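PDB 5F7V: Lmo0181 protein from Listeria monocytogenes serovar 1/2a, which binds the cyclic glucan cycloalternan, probably as a membrane-anchored lipoprotein that serves as the substrate-binding component of an ABC transporter. Local coordinates for residues L74-F79 with V353-V358; F127-T132 with F346-Y351; M179-K184 with A277-A282. All coordinates share one frame; numbering follows the deposited sequence.

Contact 1 of 3, residues L74-F79 with V353-V358; sequences LNYETF and VLPPVV. With GLC (alpha-D-glucopyranose), chain B.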
loop_
_atom_site.group_PDB
_atom_site.type_symbol
_atom_site.label_atom_id
_atom_site.label_comp_id
_atom_site.label_asym_id
_atom_site.label_seq_id
_atom_site.Cartn_x
_atom_site.Cartn_y
_atom_site.Cartn_z
ATOM N N LEU A 74 7.338 -5.788 -7.203
ATOM C CA LEU A 74 7.931 -5.138 -6.005
ATOM C C LEU A 74 7.068 -3.970 -5.670
ATOM O O LEU A 74 6.454 -3.383 -6.519
ATOM C CB LEU A 74 9.347 -4.628 -6.235
ATOM C CG LEU A 74 10.363 -5.738 -6.488
ATOM C CD1 LEU A 74 11.679 -5.113 -6.929
ATOM C CD2 LEU A 74 10.574 -6.645 -5.313
ATOM N N ASN A 75 7.002 -3.688 -4.375
ATOM C CA ASN A 75 6.369 -2.465 -3.895
ATOM C C ASN A 75 7.414 -1.372 -3.703
ATOM O O ASN A 75 8.620 -1.600 -3.693
ATOM C CB ASN A 75 5.474 -2.734 -2.665
ATOM C CG ASN A 75 6.218 -3.227 -1.460
ATOM O OD1 ASN A 75 7.400 -3.445 -1.502
ATOM N ND2 ASN A 75 5.475 -3.438 -0.408
ATOM N N TYR A 76 6.915 -0.154 -3.518
ATOM C CA TYR A 76 7.763 1.007 -3.344
ATOM C C TYR A 76 8.703 0.775 -2.177
ATOM O O TYR A 76 9.894 1.023 -2.284
ATOM C CB TYR A 76 6.850 2.212 -3.096
ATOM C CG TYR A 76 7.425 3.610 -3.304
ATOM C CD1 TYR A 76 8.733 3.968 -2.986
ATOM C CD2 TYR A 76 6.600 4.610 -3.777
ATOM C CE1 TYR A 76 9.176 5.256 -3.184
ATOM C CE2 TYR A 76 7.043 5.898 -4.012
ATOM C CZ TYR A 76 8.343 6.213 -3.688
ATOM O OH TYR A 76 8.796 7.492 -3.882
ATOM N N GLU A 77 8.164 0.261 -1.079
ATOM C CA GLU A 77 8.984 0.261 0.127
ATOM C C GLU A 77 9.962 -0.902 0.179
ATOM O O GLU A 77 10.850 -0.834 1.014
ATOM C CB GLU A 77 8.114 0.397 1.379
ATOM C CG GLU A 77 7.047 -0.667 1.594
ATOM C CD GLU A 77 5.701 -0.429 0.903
ATOM O OE1 GLU A 77 5.657 0.049 -0.253
ATOM O OE2 GLU A 77 4.651 -0.761 1.503
ATOM N N THR A 78 9.860 -1.930 -0.670
ATOM C CA THR A 78 10.895 -2.988 -0.703
ATOM C C THR A 78 11.854 -2.809 -1.854
ATOM O O THR A 78 12.896 -3.455 -1.922
ATOM C CB THR A 78 10.250 -4.383 -0.780
ATOM O OG1 THR A 78 9.214 -4.473 0.197
ATOM C CG2 THR A 78 11.211 -5.510 -0.502
ATOM N N PHE A 79 11.518 -1.930 -2.797
ATOM C CA PHE A 79 12.373 -1.752 -3.966
ATOM C C PHE A 79 13.859 -1.538 -3.634
ATOM O O PHE A 79 14.690 -2.214 -4.242
ATOM C CB PHE A 79 11.858 -0.608 -4.854
ATOM C CG PHE A 79 12.808 -0.196 -5.936
ATOM C CD1 PHE A 79 12.929 -0.974 -7.051
ATOM C CD2 PHE A 79 13.598 0.921 -5.804
ATOM C CE1 PHE A 79 13.826 -0.599 -8.042
ATOM C CE2 PHE A 79 14.467 1.314 -6.786
ATOM C CZ PHE A 79 14.597 0.533 -7.922
ATOM N N VAL A 353 2.564 11.477 1.391
ATOM C CA VAL A 353 3.900 11.314 1.939
ATOM C C VAL A 353 4.474 10.007 1.407
ATOM O O VAL A 353 3.890 8.939 1.549
ATOM C CB VAL A 353 3.943 11.430 3.471
ATOM C CG1 VAL A 353 3.682 12.879 3.837
ATOM C CG2 VAL A 353 3.051 10.389 4.163
ATOM N N LEU A 354 5.623 10.105 0.757
ATOM C CA LEU A 354 6.257 8.955 0.123
ATOM C C LEU A 354 6.803 8.016 1.192
ATOM O O LEU A 354 7.200 8.469 2.270
ATOM C CB LEU A 354 7.352 9.433 -0.816
ATOM C CG LEU A 354 6.882 10.379 -1.918
ATOM C CD1 LEU A 354 8.089 10.839 -2.706
ATOM C CD2 LEU A 354 5.897 9.680 -2.839
ATOM N N PRO A 355 6.853 6.703 0.915
ATOM C CA PRO A 355 7.550 5.806 1.840
ATOM C C PRO A 355 9.022 6.178 2.030
ATOM O O PRO A 355 9.642 6.596 1.049
ATOM C CB PRO A 355 7.490 4.463 1.134
ATOM C CG PRO A 355 6.466 4.602 0.073
ATOM C CD PRO A 355 6.519 6.036 -0.357
ATOM N N PRO A 356 9.542 6.063 3.256
ATOM C CA PRO A 356 10.989 6.163 3.379
ATOM C C PRO A 356 11.654 5.121 2.467
ATOM O O PRO A 356 11.180 3.989 2.374
ATOM C CB PRO A 356 11.218 5.886 4.855
ATOM C CG PRO A 356 9.963 6.175 5.502
ATOM C CD PRO A 356 8.914 5.723 4.541
ATOM N N VAL A 357 12.762 5.492 1.849
ATOM C CA VAL A 357 13.488 4.621 0.910
ATOM C C VAL A 357 14.805 4.182 1.553
ATOM O O VAL A 357 15.778 4.925 1.522
ATOM C CB VAL A 357 13.680 5.324 -0.451
ATOM C CG1 VAL A 357 14.490 4.490 -1.427
ATOM C CG2 VAL A 357 12.292 5.637 -1.044
ATOM N N VAL A 358 14.769 3.006 2.162
ATOM C CA VAL A 358 15.922 2.466 2.891
ATOM C C VAL A 358 15.979 0.975 2.640
ATOM O O VAL A 358 14.951 0.293 2.590
ATOM C CB VAL A 358 15.843 2.797 4.388
ATOM C CG1 VAL A 358 15.895 4.304 4.603
ATOM C CG2 VAL A 358 14.606 2.235 5.059
HETATM C C1 GLC B . -0.879 -2.590 -1.244
HETATM C C2 GLC B . -0.114 -1.986 -2.400
HETATM C C3 GLC B . 1.379 -2.067 -2.138
HETATM C C4 GLC B . 1.718 -1.488 -0.770
HETATM C C5 GLC B . 0.905 -2.189 0.312
HETATM C C6 GLC B . 1.102 -1.575 1.692
HETATM O O2 GLC B . -0.469 -2.682 -3.600
HETATM O O3 GLC B . 2.034 -1.304 -3.148
HETATM O O4 GLC B . 3.098 -1.763 -0.511
HETATM O O5 GLC B . -0.499 -2.036 0.009
HETATM O O6 GLC B . 0.122 -2.242 2.522
HETATM O O HOH W 1 13.638 -1.574 1.054
HETATM O O HOH W 2 12.140 1.655 1.446
#
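Tyr76 carries most of this contact. It sits where strand 71-75 passes into helix 76-85, and it packs against the proline loop that follows strand 352-353. Its CG is anti to the backbone N (chi1 -161°), which sends the ring across to the loop. At the root, Tyr76 CB lies 4.0 Å from Pro355 CG. Pro355 then covers one face of the ring: Tyr76 CG lies 3.6 Å from Pro355 CG, while Tyr76 CD2 and CE2 lie nearest Pro355 CD. Pro355 CD stands 3.6 Å from the centroid of the Tyr76 ring, only 8° off the ring normal, a CH-pi contact over the face. At one edge, Tyr76 CE1 meets Val357 CG2 at 3.8 Å. At the tip, Tyr76 OH touches the methyl Leu354 CD1 at 3.6 Å. The loop thus meets the ring over one face, along one edge and at its hydroxyl.

Glu77 packs its CB against Pro355 CB and sends its carboxylate to the ligand. Its chain bends at chi2 (-86°), which brings Glu77 OE2 to 2.7 Å from O4 of the chain B glucose, which donates to it. The same sugar oxygen accepts from Asn75 ND2 at 2.9 Å, so O4 is gripped as donor and as acceptor. Asn75 is also the N-cap of the helix: its OD1 takes a weak bond from Thr78 N and, on a lone pair, a 2.7 Å bond from Thr78 OG1. That fixes the amide with its NH2 toward the sugar. Water 1 donates to both Glu77 O and Val358 O, so water links the helix start to the loop backbone. A capped helix start that offers polar groups to a sugar is in keeping with the ligand cleft of a solute-binding protein.

Contact 2 of 3, residues F127-T132 with F346-Y351; sequences FSNVVT and FESLQY
Asn129 and Ser348 make the closest touch between strand 119-135 and the chain at the end of helix 343-347. Asn129 ND2 rests against Ser348 CB at 3.6 Å and against the methyl Leu349 CD2 at 3.9 Å. The other methyl of the leucine turns to Phe127: Leu349 CD1 lies 4.5 Å from Phe127 CE2, at the edge of the ring and near its plane. This is loose apolar packing. Farther along the strand, Val131 CG1 comes to 4.2 Å from Ser348 OG.

No direct hydrogen bond joins the two segments. Water 3 does the bridging, donating to Val130 O at 2.8 Å and to Ser348 OG at 2.8 Å.

The polar groups of this first shell are set by residues just outside. Asn129 CG takes the crowded position between backbone N and carbonyl carbon (chi1 62°). Its amide nitrogen is hydrogen-bonded to Val345 O, and Ser348 OG is bonded back to Ala344 O in the preceding turn while it accepts from the water. Ser348 O accepts from Tyr351 N at 3.0 Å and is also bonded to Thr278 OG1, which ties this turn to strand 278-287.

Farther out, backbone hydrogen bonds hold Asn129 beside Ile252 and Val131 beside Thr250, and Ser128, whose CB points away from 346-351, touches a bound glucose. One long broken strand thus has a helix end packed on one side and sugar on the other, in keeping with the sheet that lines the ligand cleft of a two-lobed periplasmic-binding-protein fold.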
loop_
_atom_site.group_PDB
_atom_site.type_symbol
_atom_site.label_atom_id
_atom_site.label_comp_id
_atom_site.label_asym_id
_atom_site.label_seq_id
_atom_site.Cartn_x
_atom_site.Cartn_y
_atom_site.Cartn_z
ATOM N N PHE A 127 -0.443 2.380 -8.925
ATOM C CA PHE A 127 -0.259 3.150 -7.706
ATOM C C PHE A 127 -1.568 3.203 -6.932
ATOM O O PHE A 127 -2.656 2.906 -7.470
ATOM C CB PHE A 127 0.408 4.507 -7.971
ATOM C CG PHE A 127 -0.487 5.526 -8.612
ATOM C CD1 PHE A 127 -0.596 5.589 -9.998
ATOM C CD2 PHE A 127 -1.228 6.429 -7.864
ATOM C CE1 PHE A 127 -1.408 6.501 -10.636
ATOM C CE2 PHE A 127 -2.045 7.342 -8.500
ATOM C CZ PHE A 127 -2.116 7.375 -9.868
ATOM N N SER A 128 -1.427 3.565 -5.666
ATOM C CA SER A 128 -2.592 3.482 -4.763
ATOM C C SER A 128 -2.395 4.329 -3.518
ATOM O O SER A 128 -1.317 4.863 -3.264
ATOM C CB SER A 128 -2.787 2.013 -4.342
ATOM O OG SER A 128 -1.709 1.537 -3.563
ATOM N N ASN A 129 -3.477 4.475 -2.764
ATOM C CA ASN A 129 -3.444 5.174 -1.478
ATOM C C ASN A 129 -4.492 4.584 -0.566
ATOM O O ASN A 129 -5.141 3.591 -0.876
ATOM C CB ASN A 129 -3.520 6.681 -1.693
ATOM C CG ASN A 129 -4.792 7.112 -2.370
ATOM O OD1 ASN A 129 -5.731 6.333 -2.558
ATOM N ND2 ASN A 129 -4.846 8.372 -2.770
ATOM N N VAL A 130 -4.532 5.199 0.620
ATOM C CA VAL A 130 -5.417 4.759 1.689
ATOM C C VAL A 130 -6.430 5.848 1.961
ATOM O O VAL A 130 -6.167 7.026 1.804
ATOM C CB VAL A 130 -4.573 4.440 2.936
ATOM C CG1 VAL A 130 -5.413 4.298 4.217
ATOM C CG2 VAL A 130 -3.725 3.179 2.689
ATOM N N VAL A 131 -7.649 5.423 2.288
ATOM C CA VAL A 131 -8.762 6.312 2.576
ATOM C C VAL A 131 -9.486 5.777 3.791
ATOM O O VAL A 131 -9.256 4.648 4.231
ATOM C CB VAL A 131 -9.755 6.421 1.398
ATOM C CG1 VAL A 131 -9.084 7.174 0.254
ATOM C CG2 VAL A 131 -10.234 5.077 0.907
ATOM N N THR A 132 -10.351 6.622 4.336
ATOM C CA THR A 132 -11.304 6.139 5.353
ATOM C C THR A 132 -12.504 5.576 4.649
ATOM O O THR A 132 -13.231 6.313 3.979
ATOM C CB THR A 132 -11.702 7.277 6.281
ATOM O OG1 THR A 132 -10.513 7.771 6.903
ATOM C CG2 THR A 132 -12.701 6.796 7.325
ATOM N N PHE A 346 -8.360 10.897 -5.479
ATOM C CA PHE A 346 -7.495 11.870 -6.144
ATOM C C PHE A 346 -7.238 13.080 -5.265
ATOM O O PHE A 346 -6.121 13.597 -5.273
ATOM C CB PHE A 346 -8.101 12.229 -7.513
ATOM C CG PHE A 346 -8.229 11.023 -8.367
ATOM C CD1 PHE A 346 -7.140 10.528 -9.043
ATOM C CD2 PHE A 346 -9.432 10.345 -8.409
ATOM C CE1 PHE A 346 -7.279 9.356 -9.793
ATOM C CE2 PHE A 346 -9.573 9.175 -9.134
ATOM C CZ PHE A 346 -8.494 8.705 -9.837
ATOM N N GLU A 347 -8.232 13.527 -4.501
ATOM C CA GLU A 347 -7.996 14.658 -3.577
ATOM C C GLU A 347 -6.874 14.314 -2.601
ATOM O O GLU A 347 -6.065 15.184 -2.249
ATOM C CB GLU A 347 -9.261 14.945 -2.785
ATOM C CG GLU A 347 -10.351 15.586 -3.612
ATOM C CD GLU A 347 -11.736 15.460 -2.988
ATOM O OE1 GLU A 347 -11.890 14.837 -1.913
ATOM O OE2 GLU A 347 -12.660 16.031 -3.611
ATOM N N SER A 348 -6.784 13.049 -2.184
ATOM C CA SER A 348 -5.776 12.624 -1.213
ATOM C C SER A 348 -4.359 12.815 -1.731
ATOM O O SER A 348 -3.462 13.008 -0.914
ATOM C CB SER A 348 -6.020 11.170 -0.825
ATOM O OG SER A 348 -7.230 10.940 -0.127
ATOM N N LEU A 349 -4.133 12.811 -3.043
ATOM C CA LEU A 349 -2.786 12.919 -3.587
ATOM C C LEU A 349 -2.114 14.231 -3.270
ATOM O O LEU A 349 -0.894 14.279 -3.212
ATOM C CB LEU A 349 -2.815 12.674 -5.079
ATOM C CG LEU A 349 -3.287 11.289 -5.523
ATOM C CD1 LEU A 349 -3.514 11.272 -7.015
ATOM C CD2 LEU A 349 -2.282 10.228 -5.108
ATOM N N GLN A 350 -2.869 15.293 -3.008
ATOM C CA GLN A 350 -2.274 16.558 -2.605
ATOM C C GLN A 350 -1.413 16.438 -1.338
ATOM O O GLN A 350 -0.420 17.121 -1.156
ATOM C CB GLN A 350 -3.357 17.614 -2.338
ATOM C CG GLN A 350 -2.769 18.985 -2.037
ATOM C CD GLN A 350 -3.786 20.125 -1.881
ATOM O OE1 GLN A 350 -3.563 21.119 -1.184
ATOM N NE2 GLN A 350 -4.933 19.958 -2.492
ATOM N N TYR A 351 -1.816 15.532 -0.448
ATOM C CA TYR A 351 -1.224 15.454 0.890
ATOM C C TYR A 351 -0.324 14.253 1.031
ATOM O O TYR A 351 0.024 13.894 2.137
ATOM C CB TYR A 351 -2.336 15.395 1.950
ATOM C CG TYR A 351 -3.498 16.299 1.617
ATOM C CD1 TYR A 351 -3.333 17.683 1.578
ATOM C CD2 TYR A 351 -4.746 15.757 1.311
ATOM C CE1 TYR A 351 -4.411 18.495 1.273
ATOM C CE2 TYR A 351 -5.805 16.592 0.974
ATOM C CZ TYR A 351 -5.663 17.933 0.949
ATOM O OH TYR A 351 -6.714 18.768 0.618
HETATM O O HOH W 3 -7.013 9.639 2.328
#

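Contact 3 of 3, residues M179-K184 with A277-A282; sequences MNEFYK and ATHFFA. With GLC (alpha-D-glucopyranose), chain C; GLC (alpha-D-glucopyranose), chain B.
The first turns of helix 179-187 pass beside strand 278-287, with backbones closest at Lys184 and Ala277, whose CA atoms are 5.9 Å apart. Together they line the glycan pocket of this solute-binding protein of the periplasmic-binding-protein fold. His279 is the central side chain. Its NE2 donates to Asn180 O at 2.8 Å, from above the carbonyl plane (40° out of it). One face of the imidazole carries Lys184 CD, 3.8 Å from the His279 centroid, as a CH-pi contact. Phe281 CZ lies over the opposite face, toward the rim. The imidazole also points an edge at the face of Tyr183, an offset edge-to-face pair with planes at 77°. Water 4 accepts from both Tyr183 OH and Phe280 N.

Lys184 bends at chi3 (64°) and forms a salt bridge from NZ to Glu181 OE2 at 2.8 Å, meeting it from above the carboxylate plane. NZ also forms a salt bridge to Glu270 OE1, its strongest partner. The lysine's positive charge probably keeps Glu181 ionised. Phe281 offers its face to the chain B glucose, whose C6 stands above the ring centre. Asn180 ND2 donates to O5 of the chain C glucose at 3.0 Å. On the same sugar, O6 donates to Glu181 OE1 at 2.6 Å.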
loop_
_atom_site.group_PDB
_atom_site.type_symbol
_atom_site.label_atom_id
_atom_site.label_comp_id
_atom_site.label_asym_id
_atom_site.label_seq_id
_atom_site.Cartn_x
_atom_site.Cartn_y
_atom_site.Cartn_z
ATOM N N MET A 179 4.481 0.090 11.396
ATOM C CA MET A 179 5.429 1.045 10.833
ATOM C C MET A 179 4.880 1.679 9.570
ATOM O O MET A 179 5.046 2.883 9.360
ATOM C CB MET A 179 6.785 0.355 10.587
ATOM C CG MET A 179 7.775 1.285 9.915
ATOM S SD MET A 179 8.292 2.678 10.967
ATOM C CE MET A 179 9.897 2.079 11.435
ATOM N N ASN A 180 4.251 0.889 8.700
ATOM C CA ASN A 180 3.764 1.457 7.432
ATOM C C ASN A 180 2.686 2.481 7.671
ATOM O O ASN A 180 2.673 3.533 7.024
ATOM C CB ASN A 180 3.231 0.375 6.497
ATOM C CG ASN A 180 4.000 0.273 5.208
ATOM O OD1 ASN A 180 5.238 0.392 5.184
ATOM N ND2 ASN A 180 3.273 0.059 4.121
ATOM N N GLU A 181 1.815 2.226 8.644
ATOM C CA GLU A 181 0.775 3.220 8.930
ATOM C C GLU A 181 1.378 4.429 9.636
ATOM O O GLU A 181 0.958 5.571 9.463
ATOM C CB GLU A 181 -0.317 2.594 9.782
ATOM C CG GLU A 181 -1.594 3.424 9.814
ATOM C CD GLU A 181 -2.405 3.368 8.530
ATOM O OE1 GLU A 181 -2.101 2.573 7.583
ATOM O OE2 GLU A 181 -3.412 4.124 8.487
ATOM N N PHE A 182 2.365 4.145 10.482
ATOM C CA PHE A 182 2.873 5.195 11.380
ATOM C C PHE A 182 3.660 6.263 10.684
ATOM O O PHE A 182 3.614 7.391 11.154
ATOM C CB PHE A 182 3.731 4.553 12.450
ATOM C CG PHE A 182 4.054 5.515 13.562
ATOM C CD1 PHE A 182 3.024 6.047 14.331
ATOM C CD2 PHE A 182 5.339 5.919 13.827
ATOM C CE1 PHE A 182 3.263 6.945 15.346
ATOM C CE2 PHE A 182 5.589 6.823 14.840
ATOM C CZ PHE A 182 4.546 7.341 15.579
ATOM N N TYR A 183 4.362 5.980 9.590
ATOM C CA TYR A 183 5.088 7.123 9.003
ATOM C C TYR A 183 4.077 8.160 8.519
ATOM O O TYR A 183 4.352 9.354 8.515
ATOM C CB TYR A 183 6.107 6.749 7.932
ATOM C CG TYR A 183 5.613 6.174 6.624
ATOM C CD1 TYR A 183 5.179 6.988 5.605
ATOM C CD2 TYR A 183 5.594 4.810 6.386
ATOM C CE1 TYR A 183 4.785 6.480 4.381
ATOM C CE2 TYR A 183 5.208 4.278 5.180
ATOM C CZ TYR A 183 4.786 5.125 4.199
ATOM O OH TYR A 183 4.427 4.598 2.985
ATOM N N LYS A 184 2.903 7.712 8.071
ATOM C CA LYS A 184 1.808 8.630 7.720
ATOM C C LYS A 184 1.196 9.320 8.931
ATOM O O LYS A 184 1.024 10.528 8.930
ATOM C CB LYS A 184 0.769 7.848 6.954
ATOM C CG LYS A 184 -0.484 8.636 6.652
ATOM C CD LYS A 184 -1.613 7.816 6.060
ATOM C CE LYS A 184 -2.151 6.736 6.998
ATOM N NZ LYS A 184 -3.111 5.857 6.280
ATOM N N ALA A 277 -1.951 14.139 5.905
ATOM C CA ALA A 277 -0.904 13.308 5.314
ATOM C C ALA A 277 -1.534 11.995 4.897
ATOM O O ALA A 277 -2.236 11.356 5.704
ATOM C CB ALA A 277 0.242 13.085 6.285
ATOM N N THR A 278 -1.283 11.637 3.647
ATOM C CA THR A 278 -1.900 10.441 3.069
ATOM C C THR A 278 -0.819 9.568 2.463
ATOM O O THR A 278 0.292 9.984 2.089
ATOM C CB THR A 278 -2.894 10.849 2.002
ATOM O OG1 THR A 278 -2.208 11.641 1.033
ATOM C CG2 THR A 278 -4.056 11.628 2.664
ATOM N N HIS A 279 -1.134 8.291 2.432
ATOM C CA HIS A 279 -0.229 7.295 1.832
ATOM C C HIS A 279 -0.175 7.443 0.324
ATOM O O HIS A 279 -1.120 7.824 -0.338
ATOM C CB HIS A 279 -0.718 5.894 2.162
ATOM C CG HIS A 279 -0.187 5.378 3.457
ATOM N ND1 HIS A 279 -0.982 4.769 4.398
ATOM C CD2 HIS A 279 1.078 5.313 3.932
ATOM C CE1 HIS A 279 -0.227 4.356 5.400
ATOM N NE2 HIS A 279 1.021 4.666 5.133
ATOM N N PHE A 280 0.964 7.076 -0.242
ATOM C CA PHE A 280 1.196 6.870 -1.674
ATOM C C PHE A 280 2.019 5.608 -1.819
ATOM O O PHE A 280 3.135 5.514 -1.329
ATOM C CB PHE A 280 1.929 8.060 -2.292
ATOM C CG PHE A 280 2.114 7.921 -3.778
ATOM C CD1 PHE A 280 1.111 8.355 -4.643
ATOM C CD2 PHE A 280 3.237 7.301 -4.294
ATOM C CE1 PHE A 280 1.277 8.223 -6.011
ATOM C CE2 PHE A 280 3.384 7.143 -5.658
ATOM C CZ PHE A 280 2.405 7.606 -6.477
ATOM N N PHE A 281 1.431 4.650 -2.504
ATOM C CA PHE A 281 2.072 3.352 -2.749
ATOM C C PHE A 281 2.153 3.134 -4.244
ATOM O O PHE A 281 1.375 3.661 -5.007
ATOM C CB PHE A 281 1.268 2.253 -2.046
ATOM C CG PHE A 281 1.323 2.327 -0.552
ATOM C CD1 PHE A 281 2.548 2.250 0.105
ATOM C CD2 PHE A 281 0.171 2.406 0.186
ATOM C CE1 PHE A 281 2.597 2.327 1.477
ATOM C CE2 PHE A 281 0.226 2.490 1.565
ATOM C CZ PHE A 281 1.436 2.435 2.213
ATOM N N ALA A 282 3.088 2.301 -4.652
ATOM C CA ALA A 282 3.215 1.922 -6.051
ATOM C C ALA A 282 3.809 0.561 -6.191
ATOM O O ALA A 282 4.690 0.200 -5.416
ATOM C CB ALA A 282 4.071 2.903 -6.831
HETATM C C1 GLC C . 0.469 -2.229 3.910
HETATM C C2 GLC C . -0.546 -3.160 4.557
HETATM C C3 GLC C . -1.949 -2.589 4.348
HETATM C C4 GLC C . -2.008 -1.181 4.910
HETATM C C5 GLC C . -0.852 -0.311 4.392
HETATM C C6 GLC C . -0.708 1.030 5.116
HETATM O O2 GLC C . -0.442 -4.490 4.020
HETATM O O3 GLC C . -2.849 -3.459 5.050
HETATM O O4 GLC C . -3.227 -0.533 4.511
HETATM O O5 GLC C . 0.424 -0.939 4.512
HETATM O O6 GLC C . -0.492 0.780 6.501
HETATM C C1 GLC B . -0.879 -2.590 -1.244
HETATM C C2 GLC B . -0.114 -1.986 -2.400
HETATM C C3 GLC B . 1.379 -2.067 -2.138
HETATM C C4 GLC B . 1.718 -1.488 -0.770
HETATM C C5 GLC B . 0.905 -2.189 0.312
HETATM C C6 GLC B . 1.102 -1.575 1.692
HETATM O O2 GLC B . -0.469 -2.682 -3.600
HETATM O O3 GLC B . 2.034 -1.304 -3.148
HETATM O O4 GLC B . 3.098 -1.763 -0.511
HETATM O O5 GLC B . -0.499 -2.036 0.009
HETATM O O6 GLC B . 0.122 -2.242 2.522
HETATM O O HOH W 4 3.426 6.361 1.245
#

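Contacts 1 and 3 bind the glycan directly, while contact 2 borders it through strand 119-135. All three reach one sheet. Contact 3 lies in the middle, its centre about 10 Å from that of contact 1 and about 10 Å from that of contact 2; contacts 1 and 2 are about 16 Å apart, centre to centre. Strand 278-287 is the common element. Thr278 O is probably bonded to Val353 N of contact 1 at 2.8 Å, and Phe281 N to Ser128 O of contact 2 at 2.9 Å. Contacts 1 and 3 share the chain B glucose, and contact 3 adds the chain C glucose. Their sugar-binding residues also meet: Asn180 ND2 probably donates to Glu77 OE2 at 3.1 Å.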